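Local coordinates for protein aminotransferase, class I (Staphylococcus aureus, PDB 2O1B) that probably catalyses the pyridoxal-phosphate-dependent transfer of amino groups between aspartate and 2-oxo acids, as a class I aminotransferase, at residues I114-C128 with A274-M286. Sequence-based numbering, arbitrary orientation.
With PLP (pyridoxal-5'-phosphate), chain B.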
ATOM      1  N   ILE A 114     -10.036  -1.520  -6.734  1.00 26.37           N
ATOM      2  CA  ILE A 114      -9.176  -0.347  -6.809  1.00 27.19           C
ATOM      3  C   ILE A 114      -7.788  -0.655  -6.249  1.00 26.81           C
ATOM      4  O   ILE A 114      -7.674  -1.350  -5.240  1.00 26.84           O
ATOM      5  CB  ILE A 114      -9.807   0.820  -6.029  1.00 27.16           C
ATOM      6  CG1 ILE A 114     -10.981   1.390  -6.822  1.00 28.62           C
ATOM      7  CG2 ILE A 114      -8.823   1.932  -5.826  1.00 28.88           C
ATOM      8  CD1 ILE A 114     -12.321   0.990  -6.315  1.00 32.62           C
ATOM      9  N   LEU A 115      -6.744  -0.139  -6.910  1.00 26.65           N
ATOM     10  CA  LEU A 115      -5.350  -0.412  -6.519  1.00 26.12           C
ATOM     11  C   LEU A 115      -4.596   0.850  -6.116  1.00 25.89           C
ATOM     12  O   LEU A 115      -4.799   1.909  -6.700  1.00 25.85           O
ATOM     13  CB  LEU A 115      -4.586  -1.147  -7.636  1.00 25.81           C
ATOM     14  CG  LEU A 115      -5.146  -2.486  -8.143  1.00 25.69           C
ATOM     15  CD1 LEU A 115      -4.351  -3.016  -9.331  1.00 23.83           C
ATOM     16  CD2 LEU A 115      -5.209  -3.524  -7.030  1.00 24.59           C
ATOM     17  N   TYR A 116      -3.714   0.715  -5.129  1.00 25.87           N
ATOM     18  CA  TYR A 116      -2.904   1.824  -4.618  1.00 25.86           C
ATOM     19  C   TYR A 116      -1.632   1.950  -5.465  1.00 25.89           C
ATOM     20  O   TYR A 116      -0.512   1.752  -4.972  1.00 25.66           O
ATOM     21  CB  TYR A 116      -2.547   1.569  -3.151  1.00 25.71           C
ATOM     22  CG  TYR A 116      -3.751   1.328  -2.269  1.00 26.31           C
ATOM     23  CD1 TYR A 116      -4.351   2.379  -1.584  1.00 25.88           C
ATOM     24  CD2 TYR A 116      -4.297   0.047  -2.122  1.00 25.77           C
ATOM     25  CE1 TYR A 116      -5.464   2.169  -0.771  1.00 25.81           C
ATOM     26  CE2 TYR A 116      -5.413  -0.176  -1.314  1.00 26.72           C
ATOM     27  CZ  TYR A 116      -5.994   0.892  -0.645  1.00 27.07           C
ATOM     28  OH  TYR A 116      -7.092   0.696   0.166  1.00 26.55           O
ATOM     29  N   GLY A 117      -1.825   2.276  -6.742  1.00 26.05           N
ATOM     30  CA  GLY A 117      -0.797   2.117  -7.766  1.00 26.48           C
ATOM     31  C   GLY A 117      -0.787   0.654  -8.147  1.00 26.40           C
ATOM     32  O   GLY A 117      -0.905  -0.207  -7.273  1.00 26.89           O
ATOM     33  N   THR A 118      -0.634   0.359  -9.437  1.00 26.25           N
ATOM     34  CA  THR A 118      -0.736  -1.022  -9.918  1.00 25.85           C
ATOM     35  C   THR A 118       0.377  -1.932  -9.429  1.00 25.99           C
ATOM     36  O   THR A 118       0.162  -3.135  -9.290  1.00 26.02           O
ATOM     37  CB  THR A 118      -0.850  -1.139 -11.466  1.00 25.55           C
ATOM     38  OG1 THR A 118       0.344  -0.661 -12.113  1.00 25.81           O
ATOM     39  CG2 THR A 118      -2.060  -0.372 -11.963  1.00 25.89           C
ATOM     40  N   LYS A 119       1.561  -1.374  -9.178  1.00 26.42           N
ATOM     41  CA  LYS A 119       2.670  -2.173  -8.655  1.00 26.06           C
ATOM     42  C   LYS A 119       2.213  -2.960  -7.420  1.00 26.25           C
ATOM     43  O   LYS A 119       2.432  -4.172  -7.315  1.00 25.79           O
ATOM     44  CB  LYS A 119       3.886  -1.294  -8.344  1.00 26.62           C
ATOM     45  CG  LYS A 119       5.102  -2.085  -7.853  1.00 25.03           C
ATOM     46  CD  LYS A 119       6.222  -1.174  -7.379  1.00 25.81           C
ATOM     47  CE  LYS A 119       7.397  -2.006  -6.839  1.00 24.28           C
ATOM     48  NZ  LYS A 119       8.648  -1.194  -6.754  1.00 25.34           N
ATOM     49  N   ASN A 120       1.545  -2.266  -6.505  1.00 26.49           N
ATOM     50  CA  ASN A 120       1.038  -2.881  -5.283  1.00 27.00           C
ATOM     51  C   ASN A 120       0.095  -4.058  -5.547  1.00 27.02           C
ATOM     52  O   ASN A 120       0.182  -5.093  -4.862  1.00 27.29           O
ATOM     53  CB  ASN A 120       0.342  -1.827  -4.415  1.00 27.17           C
ATOM     54  CG  ASN A 120       0.081  -2.308  -3.005  1.00 28.50           C
ATOM     55  OD1 ASN A 120       1.014  -2.502  -2.208  1.00 29.79           O
ATOM     56  ND2 ASN A 120      -1.192  -2.505  -2.680  1.00 28.33           N
ATOM     57  N   GLY A 121      -0.803  -3.902  -6.522  1.00 26.13           N
ATOM     58  CA  GLY A 121      -1.755  -4.963  -6.867  1.00 26.31           C
ATOM     59  C   GLY A 121      -1.125  -6.110  -7.636  1.00 25.72           C
ATOM     60  O   GLY A 121      -1.407  -7.287  -7.363  1.00 27.07           O
ATOM     61  N   LEU A 122      -0.260  -5.773  -8.593  1.00 25.19           N
ATOM     62  CA  LEU A 122       0.477  -6.775  -9.362  1.00 24.67           C
ATOM     63  C   LEU A 122       1.305  -7.663  -8.462  1.00 24.66           C
ATOM     64  O   LEU A 122       1.307  -8.877  -8.640  1.00 24.43           O
ATOM     65  CB  LEU A 122       1.374  -6.128 -10.428  1.00 24.58           C
ATOM     66  CG  LEU A 122       0.654  -5.487 -11.625  1.00 23.84           C
ATOM     67  CD1 LEU A 122       1.508  -4.406 -12.267  1.00 24.06           C
ATOM     68  CD2 LEU A 122       0.241  -6.535 -12.654  1.00 21.45           C
ATOM     69  N   VAL A 123       2.014  -7.076  -7.498  1.00 25.03           N
ATOM     70  CA  VAL A 123       2.857  -7.908  -6.615  1.00 24.87           C
ATOM     71  C   VAL A 123       2.023  -8.675  -5.564  1.00 24.52           C
ATOM     72  O   VAL A 123       2.489  -9.665  -5.000  1.00 24.90           O
ATOM     73  CB  VAL A 123       4.088  -7.140  -5.985  1.00 25.77           C
ATOM     74  CG1 VAL A 123       4.907  -6.387  -7.048  1.00 24.30           C
ATOM     75  CG2 VAL A 123       3.662  -6.201  -4.924  1.00 27.16           C
ATOM     76  N   ALA A 124       0.784  -8.238  -5.333  1.00 24.01           N
ATOM     77  CA  ALA A 124      -0.126  -8.898  -4.379  1.00 23.38           C
ATOM     78  C   ALA A 124      -0.785 -10.169  -4.929  1.00 23.32           C
ATOM     79  O   ALA A 124      -1.050 -11.114  -4.166  1.00 23.52           O
ATOM     80  CB  ALA A 124      -1.186  -7.910  -3.870  1.00 23.76           C
ATOM     81  N   VAL A 125      -1.008 -10.209  -6.248  1.00 22.99           N
ATOM     82  CA  VAL A 125      -1.781 -11.285  -6.881  1.00 22.63           C
ATOM     83  C   VAL A 125      -1.351 -12.691  -6.460  1.00 22.57           C
ATOM     84  O   VAL A 125      -2.207 -13.497  -6.113  1.00 23.17           O
ATOM     85  CB  VAL A 125      -1.836 -11.201  -8.455  1.00 22.45           C
ATOM     86  CG1 VAL A 125      -2.553 -12.417  -9.019  1.00 23.14           C
ATOM     87  CG2 VAL A 125      -2.556  -9.934  -8.931  1.00 22.11           C
ATOM     88  N   PRO A 126      -0.040 -13.012  -6.509  1.00 22.58           N
ATOM     89  CA  PRO A 126       0.280 -14.402  -6.137  1.00 22.39           C
ATOM     90  C   PRO A 126      -0.103 -14.757  -4.704  1.00 22.75           C
ATOM     91  O   PRO A 126      -0.579 -15.870  -4.451  1.00 23.28           O
ATOM     92  CB  PRO A 126       1.792 -14.467  -6.330  1.00 22.08           C
ATOM     93  CG  PRO A 126       2.079 -13.365  -7.349  1.00 22.77           C
ATOM     94  CD  PRO A 126       1.171 -12.279  -6.924  1.00 22.12           C
ATOM     95  N   THR A 127       0.116 -13.834  -3.770  1.00 23.18           N
ATOM     96  CA  THR A 127      -0.242 -14.060  -2.365  1.00 23.70           C
ATOM     97  C   THR A 127      -1.728 -14.403  -2.249  1.00 24.26           C
ATOM     98  O   THR A 127      -2.115 -15.278  -1.453  1.00 23.82           O
ATOM     99  CB  THR A 127       0.122 -12.830  -1.475  1.00 23.78           C
ATOM    100  OG1 THR A 127       1.533 -12.825  -1.233  1.00 24.20           O
ATOM    101  CG2 THR A 127      -0.592 -12.867  -0.130  1.00 22.87           C
ATOM    102  N   CYS A 128      -2.530 -13.722  -3.073  1.00 24.37           N
ATOM    103  CA  CYS A 128      -3.981 -13.893  -3.111  1.00 25.44           C
ATOM    104  C   CYS A 128      -4.480 -15.144  -3.813  1.00 26.05           C
ATOM    105  O   CYS A 128      -5.557 -15.635  -3.482  1.00 26.09           O
ATOM    106  CB  CYS A 128      -4.629 -12.691  -3.772  1.00 25.70           C
ATOM    107  SG  CYS A 128      -4.309 -11.192  -2.884  1.00 26.93           S
ATOM    108  N   ALA A 274     -10.476 -12.116  -4.136  1.00 25.77           N
ATOM    109  CA  ALA A 274      -9.279 -12.437  -3.341  1.00 24.95           C
ATOM    110  C   ALA A 274      -8.432 -11.180  -3.119  1.00 24.93           C
ATOM    111  O   ALA A 274      -8.006 -10.900  -1.994  1.00 24.27           O
ATOM    112  CB  ALA A 274      -8.456 -13.536  -4.010  1.00 24.90           C
ATOM    113  N   LEU A 275      -8.197 -10.421  -4.186  1.00 24.71           N
ATOM    114  CA  LEU A 275      -7.507  -9.137  -4.057  1.00 24.96           C
ATOM    115  C   LEU A 275      -8.213  -8.205  -3.079  1.00 24.78           C
ATOM    116  O   LEU A 275      -7.567  -7.638  -2.204  1.00 25.01           O
ATOM    117  CB  LEU A 275      -7.369  -8.444  -5.403  1.00 24.99           C
ATOM    118  CG  LEU A 275      -6.124  -8.755  -6.211  1.00 25.90           C
ATOM    119  CD1 LEU A 275      -6.288  -8.201  -7.626  1.00 26.14           C
ATOM    120  CD2 LEU A 275      -4.877  -8.181  -5.521  1.00 25.31           C
ATOM    121  N   LYS A 276      -9.530  -8.056  -3.238  1.00 24.86           N
ATOM    122  CA  LYS A 276     -10.334  -7.209  -2.350  1.00 24.95           C
ATOM    123  C   LYS A 276     -10.172  -7.661  -0.894  1.00 24.20           C
ATOM    124  O   LYS A 276      -9.931  -6.848  -0.017  1.00 24.07           O
ATOM    125  CB  LYS A 276     -11.815  -7.225  -2.758  1.00 25.15           C
ATOM    126  CG  LYS A 276     -12.117  -6.506  -4.074  1.00 24.48           C
ATOM    127  CD  LYS A 276     -13.604  -6.508  -4.380  1.00 25.56           C
ATOM    128  CE  LYS A 276     -14.339  -5.466  -3.528  1.00 27.74           C
ATOM    129  NZ  LYS A 276     -15.785  -5.334  -3.859  1.00 29.29           N
ATOM    130  N   LYS A 277     -10.278  -8.960  -0.637  1.00 24.28           N
ATOM    131  CA  LYS A 277     -10.066  -9.451   0.721  1.00 24.26           C
ATOM    132  C   LYS A 277      -8.657  -9.108   1.241  1.00 24.36           C
ATOM    133  O   LYS A 277      -8.483  -8.679   2.386  1.00 23.90           O
ATOM    134  CB  LYS A 277     -10.310 -10.960   0.814  1.00 24.79           C
ATOM    135  CG  LYS A 277     -10.392 -11.421   2.244  1.00 24.93           C
ATOM    136  CD  LYS A 277     -10.410 -12.918   2.376  1.00 27.27           C
ATOM    137  CE  LYS A 277     -10.010 -13.309   3.784  1.00 25.53           C
ATOM    138  NZ  LYS A 277     -10.688 -12.474   4.817  1.00 25.50           N
ATOM    139  N   TYR A 278      -7.654  -9.298   0.398  1.00 24.35           N
ATOM    140  CA  TYR A 278      -6.282  -9.004   0.788  1.00 25.31           C
ATOM    141  C   TYR A 278      -6.143  -7.542   1.192  1.00 25.29           C
ATOM    142  O   TYR A 278      -5.495  -7.229   2.193  1.00 25.49           O
ATOM    143  CB  TYR A 278      -5.335  -9.301  -0.369  1.00 25.40           C
ATOM    144  CG  TYR A 278      -3.883  -8.983  -0.080  1.00 26.51           C
ATOM    145  CD1 TYR A 278      -3.292  -7.817  -0.565  1.00 25.33           C
ATOM    146  CD2 TYR A 278      -3.104  -9.849   0.683  1.00 24.78           C
ATOM    147  CE1 TYR A 278      -1.954  -7.534  -0.310  1.00 26.20           C
ATOM    148  CE2 TYR A 278      -1.772  -9.563   0.952  1.00 25.75           C
ATOM    149  CZ  TYR A 278      -1.204  -8.411   0.451  1.00 25.64           C
ATOM    150  OH  TYR A 278       0.119  -8.147   0.712  1.00 27.11           O
ATOM    151  N   GLN A 279      -6.768  -6.659   0.421  1.00 25.21           N
ATOM    152  CA  GLN A 279      -6.675  -5.229   0.680  1.00 25.66           C
ATOM    153  C   GLN A 279      -7.472  -4.749   1.909  1.00 24.62           C
ATOM    154  O   GLN A 279      -7.187  -3.678   2.435  1.00 24.60           O
ATOM    155  CB  GLN A 279      -6.976  -4.417  -0.589  1.00 25.80           C
ATOM    156  CG  GLN A 279      -5.938  -4.697  -1.696  1.00 27.41           C
ATOM    157  CD  GLN A 279      -5.996  -3.783  -2.908  1.00 28.30           C
ATOM    158  OE1 GLN A 279      -5.012  -3.689  -3.656  1.00 31.42           O
ATOM    159  NE2 GLN A 279      -7.143  -3.133  -3.140  1.00 29.98           N
ATOM    160  N   THR A 280      -8.446  -5.529   2.382  1.00 23.97           N
ATOM    161  CA  THR A 280      -9.112  -5.176   3.656  1.00 23.76           C
ATOM    162  C   THR A 280      -8.161  -5.433   4.837  1.00 23.84           C
ATOM    163  O   THR A 280      -8.284  -4.810   5.899  1.00 24.06           O
ATOM    164  CB  THR A 280     -10.415  -5.964   3.922  1.00 23.85           C
ATOM    165  OG1 THR A 280     -10.089  -7.318   4.242  1.00 22.15           O
ATOM    166  CG2 THR A 280     -11.354  -5.933   2.723  1.00 23.66           C
ATOM    167  N   HIS A 281      -7.229  -6.363   4.651  1.00 23.51           N
ATOM    168  CA  HIS A 281      -6.234  -6.684   5.687  1.00 23.67           C
ATOM    169  C   HIS A 281      -4.960  -5.838   5.680  1.00 23.73           C
ATOM    170  O   HIS A 281      -4.322  -5.677   6.723  1.00 23.76           O
ATOM    171  CB  HIS A 281      -5.818  -8.150   5.591  1.00 23.69           C
ATOM    172  CG  HIS A 281      -6.962  -9.104   5.679  1.00 25.15           C
ATOM    173  ND1 HIS A 281      -7.197 -10.070   4.724  1.00 26.37           N
ATOM    174  CD2 HIS A 281      -7.944  -9.236   6.604  1.00 24.02           C
ATOM    175  CE1 HIS A 281      -8.268 -10.766   5.066  1.00 25.15           C
ATOM    176  NE2 HIS A 281      -8.744 -10.276   6.197  1.00 24.77           N
ATOM    177  N   THR A 282      -4.576  -5.329   4.510  1.00 23.77           N
ATOM    178  CA  THR A 282      -3.302  -4.619   4.353  1.00 24.16           C
ATOM    179  C   THR A 282      -3.535  -3.118   4.201  1.00 24.42           C
ATOM    180  O   THR A 282      -2.593  -2.328   4.198  1.00 24.61           O
ATOM    181  CB  THR A 282      -2.496  -5.174   3.170  1.00 23.93           C
ATOM    182  OG1 THR A 282      -3.296  -5.133   1.990  1.00 24.68           O
ATOM    183  CG2 THR A 282      -2.099  -6.644   3.436  1.00 23.50           C
ATOM    184  N   ASN A 283      -4.798  -2.732   4.108  1.00 24.42           N
ATOM    185  CA  ASN A 283      -5.157  -1.333   3.880  1.00 25.42           C
ATOM    186  C   ASN A 283      -6.502  -0.977   4.493  1.00 25.18           C
ATOM    187  O   ASN A 283      -7.235  -1.861   4.937  1.00 24.64           O
ATOM    188  CB  ASN A 283      -5.138  -1.009   2.378  1.00 25.81           C
ATOM    189  CG  ASN A 283      -3.821  -0.438   1.931  1.00 28.43           C
ATOM    190  OD1 ASN A 283      -3.430   0.664   2.352  1.00 32.93           O
ATOM    191  ND2 ASN A 283      -3.123  -1.168   1.066  1.00 30.00           N
ATOM    192  N   ALA A 284      -6.806   0.320   4.506  1.00 24.88           N
ATOM    193  CA  ALA A 284      -8.023   0.847   5.105  1.00 24.92           C
ATOM    194  C   ALA A 284      -8.738   1.799   4.146  1.00 25.31           C
ATOM    195  O   ALA A 284      -9.361   2.774   4.573  1.00 25.19           O
ATOM    196  CB  ALA A 284      -7.693   1.564   6.421  1.00 25.16           C
ATOM    197  N   GLY A 285      -8.651   1.509   2.849  1.00 25.25           N
ATOM    198  CA  GLY A 285      -9.314   2.334   1.844  1.00 26.28           C
ATOM    199  C   GLY A 285      -8.385   3.353   1.212  1.00 26.53           C
ATOM    200  O   GLY A 285      -7.321   3.664   1.763  1.00 27.34           O
HETATM  201  N   MSE A 286      -8.787   3.867   0.049  1.00 26.10           N
HETATM  202  CA  MSE A 286      -8.029   4.893  -0.652  1.00 25.24           C
HETATM  203  C   MSE A 286      -8.497   6.297  -0.258  1.00 25.10           C
HETATM  204  O   MSE A 286      -9.694   6.551  -0.118  1.00 24.54           O
HETATM  205  CB  MSE A 286      -8.139   4.711  -2.171  1.00 25.21           C
HETATM  206  CG  MSE A 286      -7.445   5.802  -2.970  1.00 23.21           C
HETATM  207 SE   MSE A 286      -7.403   5.456  -4.886  0.70 26.11          SE
HETATM  208  CE  MSE A 286      -6.204   3.914  -4.815  1.00 20.38           C
TER
HETATM  209  N1  PLP B 400       3.637  -2.588 -15.044  1.00 16.80           N
HETATM  210  C2  PLP B 400       4.353  -2.054 -16.099  1.00 18.21           C
HETATM  211  C2A PLP B 400       4.565  -2.880 -17.338  1.00 17.70           C
HETATM  212  C3  PLP B 400       4.829  -0.745 -15.993  1.00 17.69           C
HETATM  213  O3  PLP B 400       5.538  -0.172 -17.008  1.00 20.28           O
HETATM  214  C4  PLP B 400       4.587  -0.000 -14.830  1.00 18.49           C
HETATM  215  C4A PLP B 400       4.604   1.495 -14.952  1.00 17.73           C
HETATM  216  C5  PLP B 400       3.876  -0.560 -13.766  1.00 18.05           C
HETATM  217  C6  PLP B 400       3.403  -1.867 -13.883  1.00 18.26           C
HETATM  218  C5A PLP B 400       3.623   0.216 -12.480  1.00 19.43           C
HETATM  219  O4P PLP B 400       2.638   1.220 -12.632  1.00 21.63           O
HETATM  220  P   PLP B 400       2.091   2.042 -11.353  1.00 20.36           P
HETATM  221  O1P PLP B 400       2.641   3.459 -11.400  1.00 18.00           O
HETATM  222  O2P PLP B 400       2.563   1.319 -10.120  1.00 18.93           O
HETATM  223  O3P PLP B 400       0.592   2.069 -11.449  1.00 19.72           O
HETATM  224  O   HOH W   1      -3.056  -2.132  -4.435  1.00 19.51           O
HETATM  225  O   HOH W   2      -2.591  -4.949  -2.920  1.00 32.06           O
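Helix 118-128 and helix 274-282 approach to 9.3 Å between axes at 104°, with Cys128 and Ala274 the nearest backbones of the two helices, while strand residues 114-115 pass the C-terminal end of helix 274-282. Gln279, extended beyond CG, reaches into that corner: its NE2 gives a nearly straight bond to the Ile114 carbonyl O (2.8 Å), the acceptor lying in the amide plane. At the other end of the amide, OE1 accepts from two waters, one of which takes the N-H of Tyr116, so the amide is fixed at both ends. Leu275 drops as a knob into the hole formed by Gly121, Ala124, Val125 and Cys128. Beside it, Cys128 SG lies 3.3 Å from Tyr278 CB and obliquely against that ring, whose CE1 meets the Ala124 methyl and whose CE2 meets Thr127 CG2. In this fold type I PLP enzyme, the strand leaves through an inverse gamma turn centred on Tyr116, then passes Gly117 into the helix whose first N-H groups hold the cofactor phosphate: Thr118 N lies 2.9 Å from PLP O3P, and Lys119 N bonds to O2P. At that turn, the Tyr116 ring stacks on the Asn283 amide, planes 19° apart, ND2 being offset toward the ring's rim. Its OH sits by the Gly285 backbone. Selenomethionine Met286 bends at chi3 (-67°), bringing CE tightly against Ile114 CG2 (3.4 Å). From Asn283, the carbonyl O accepts a hydrogen bond from Lys119 NZ of the second subunit.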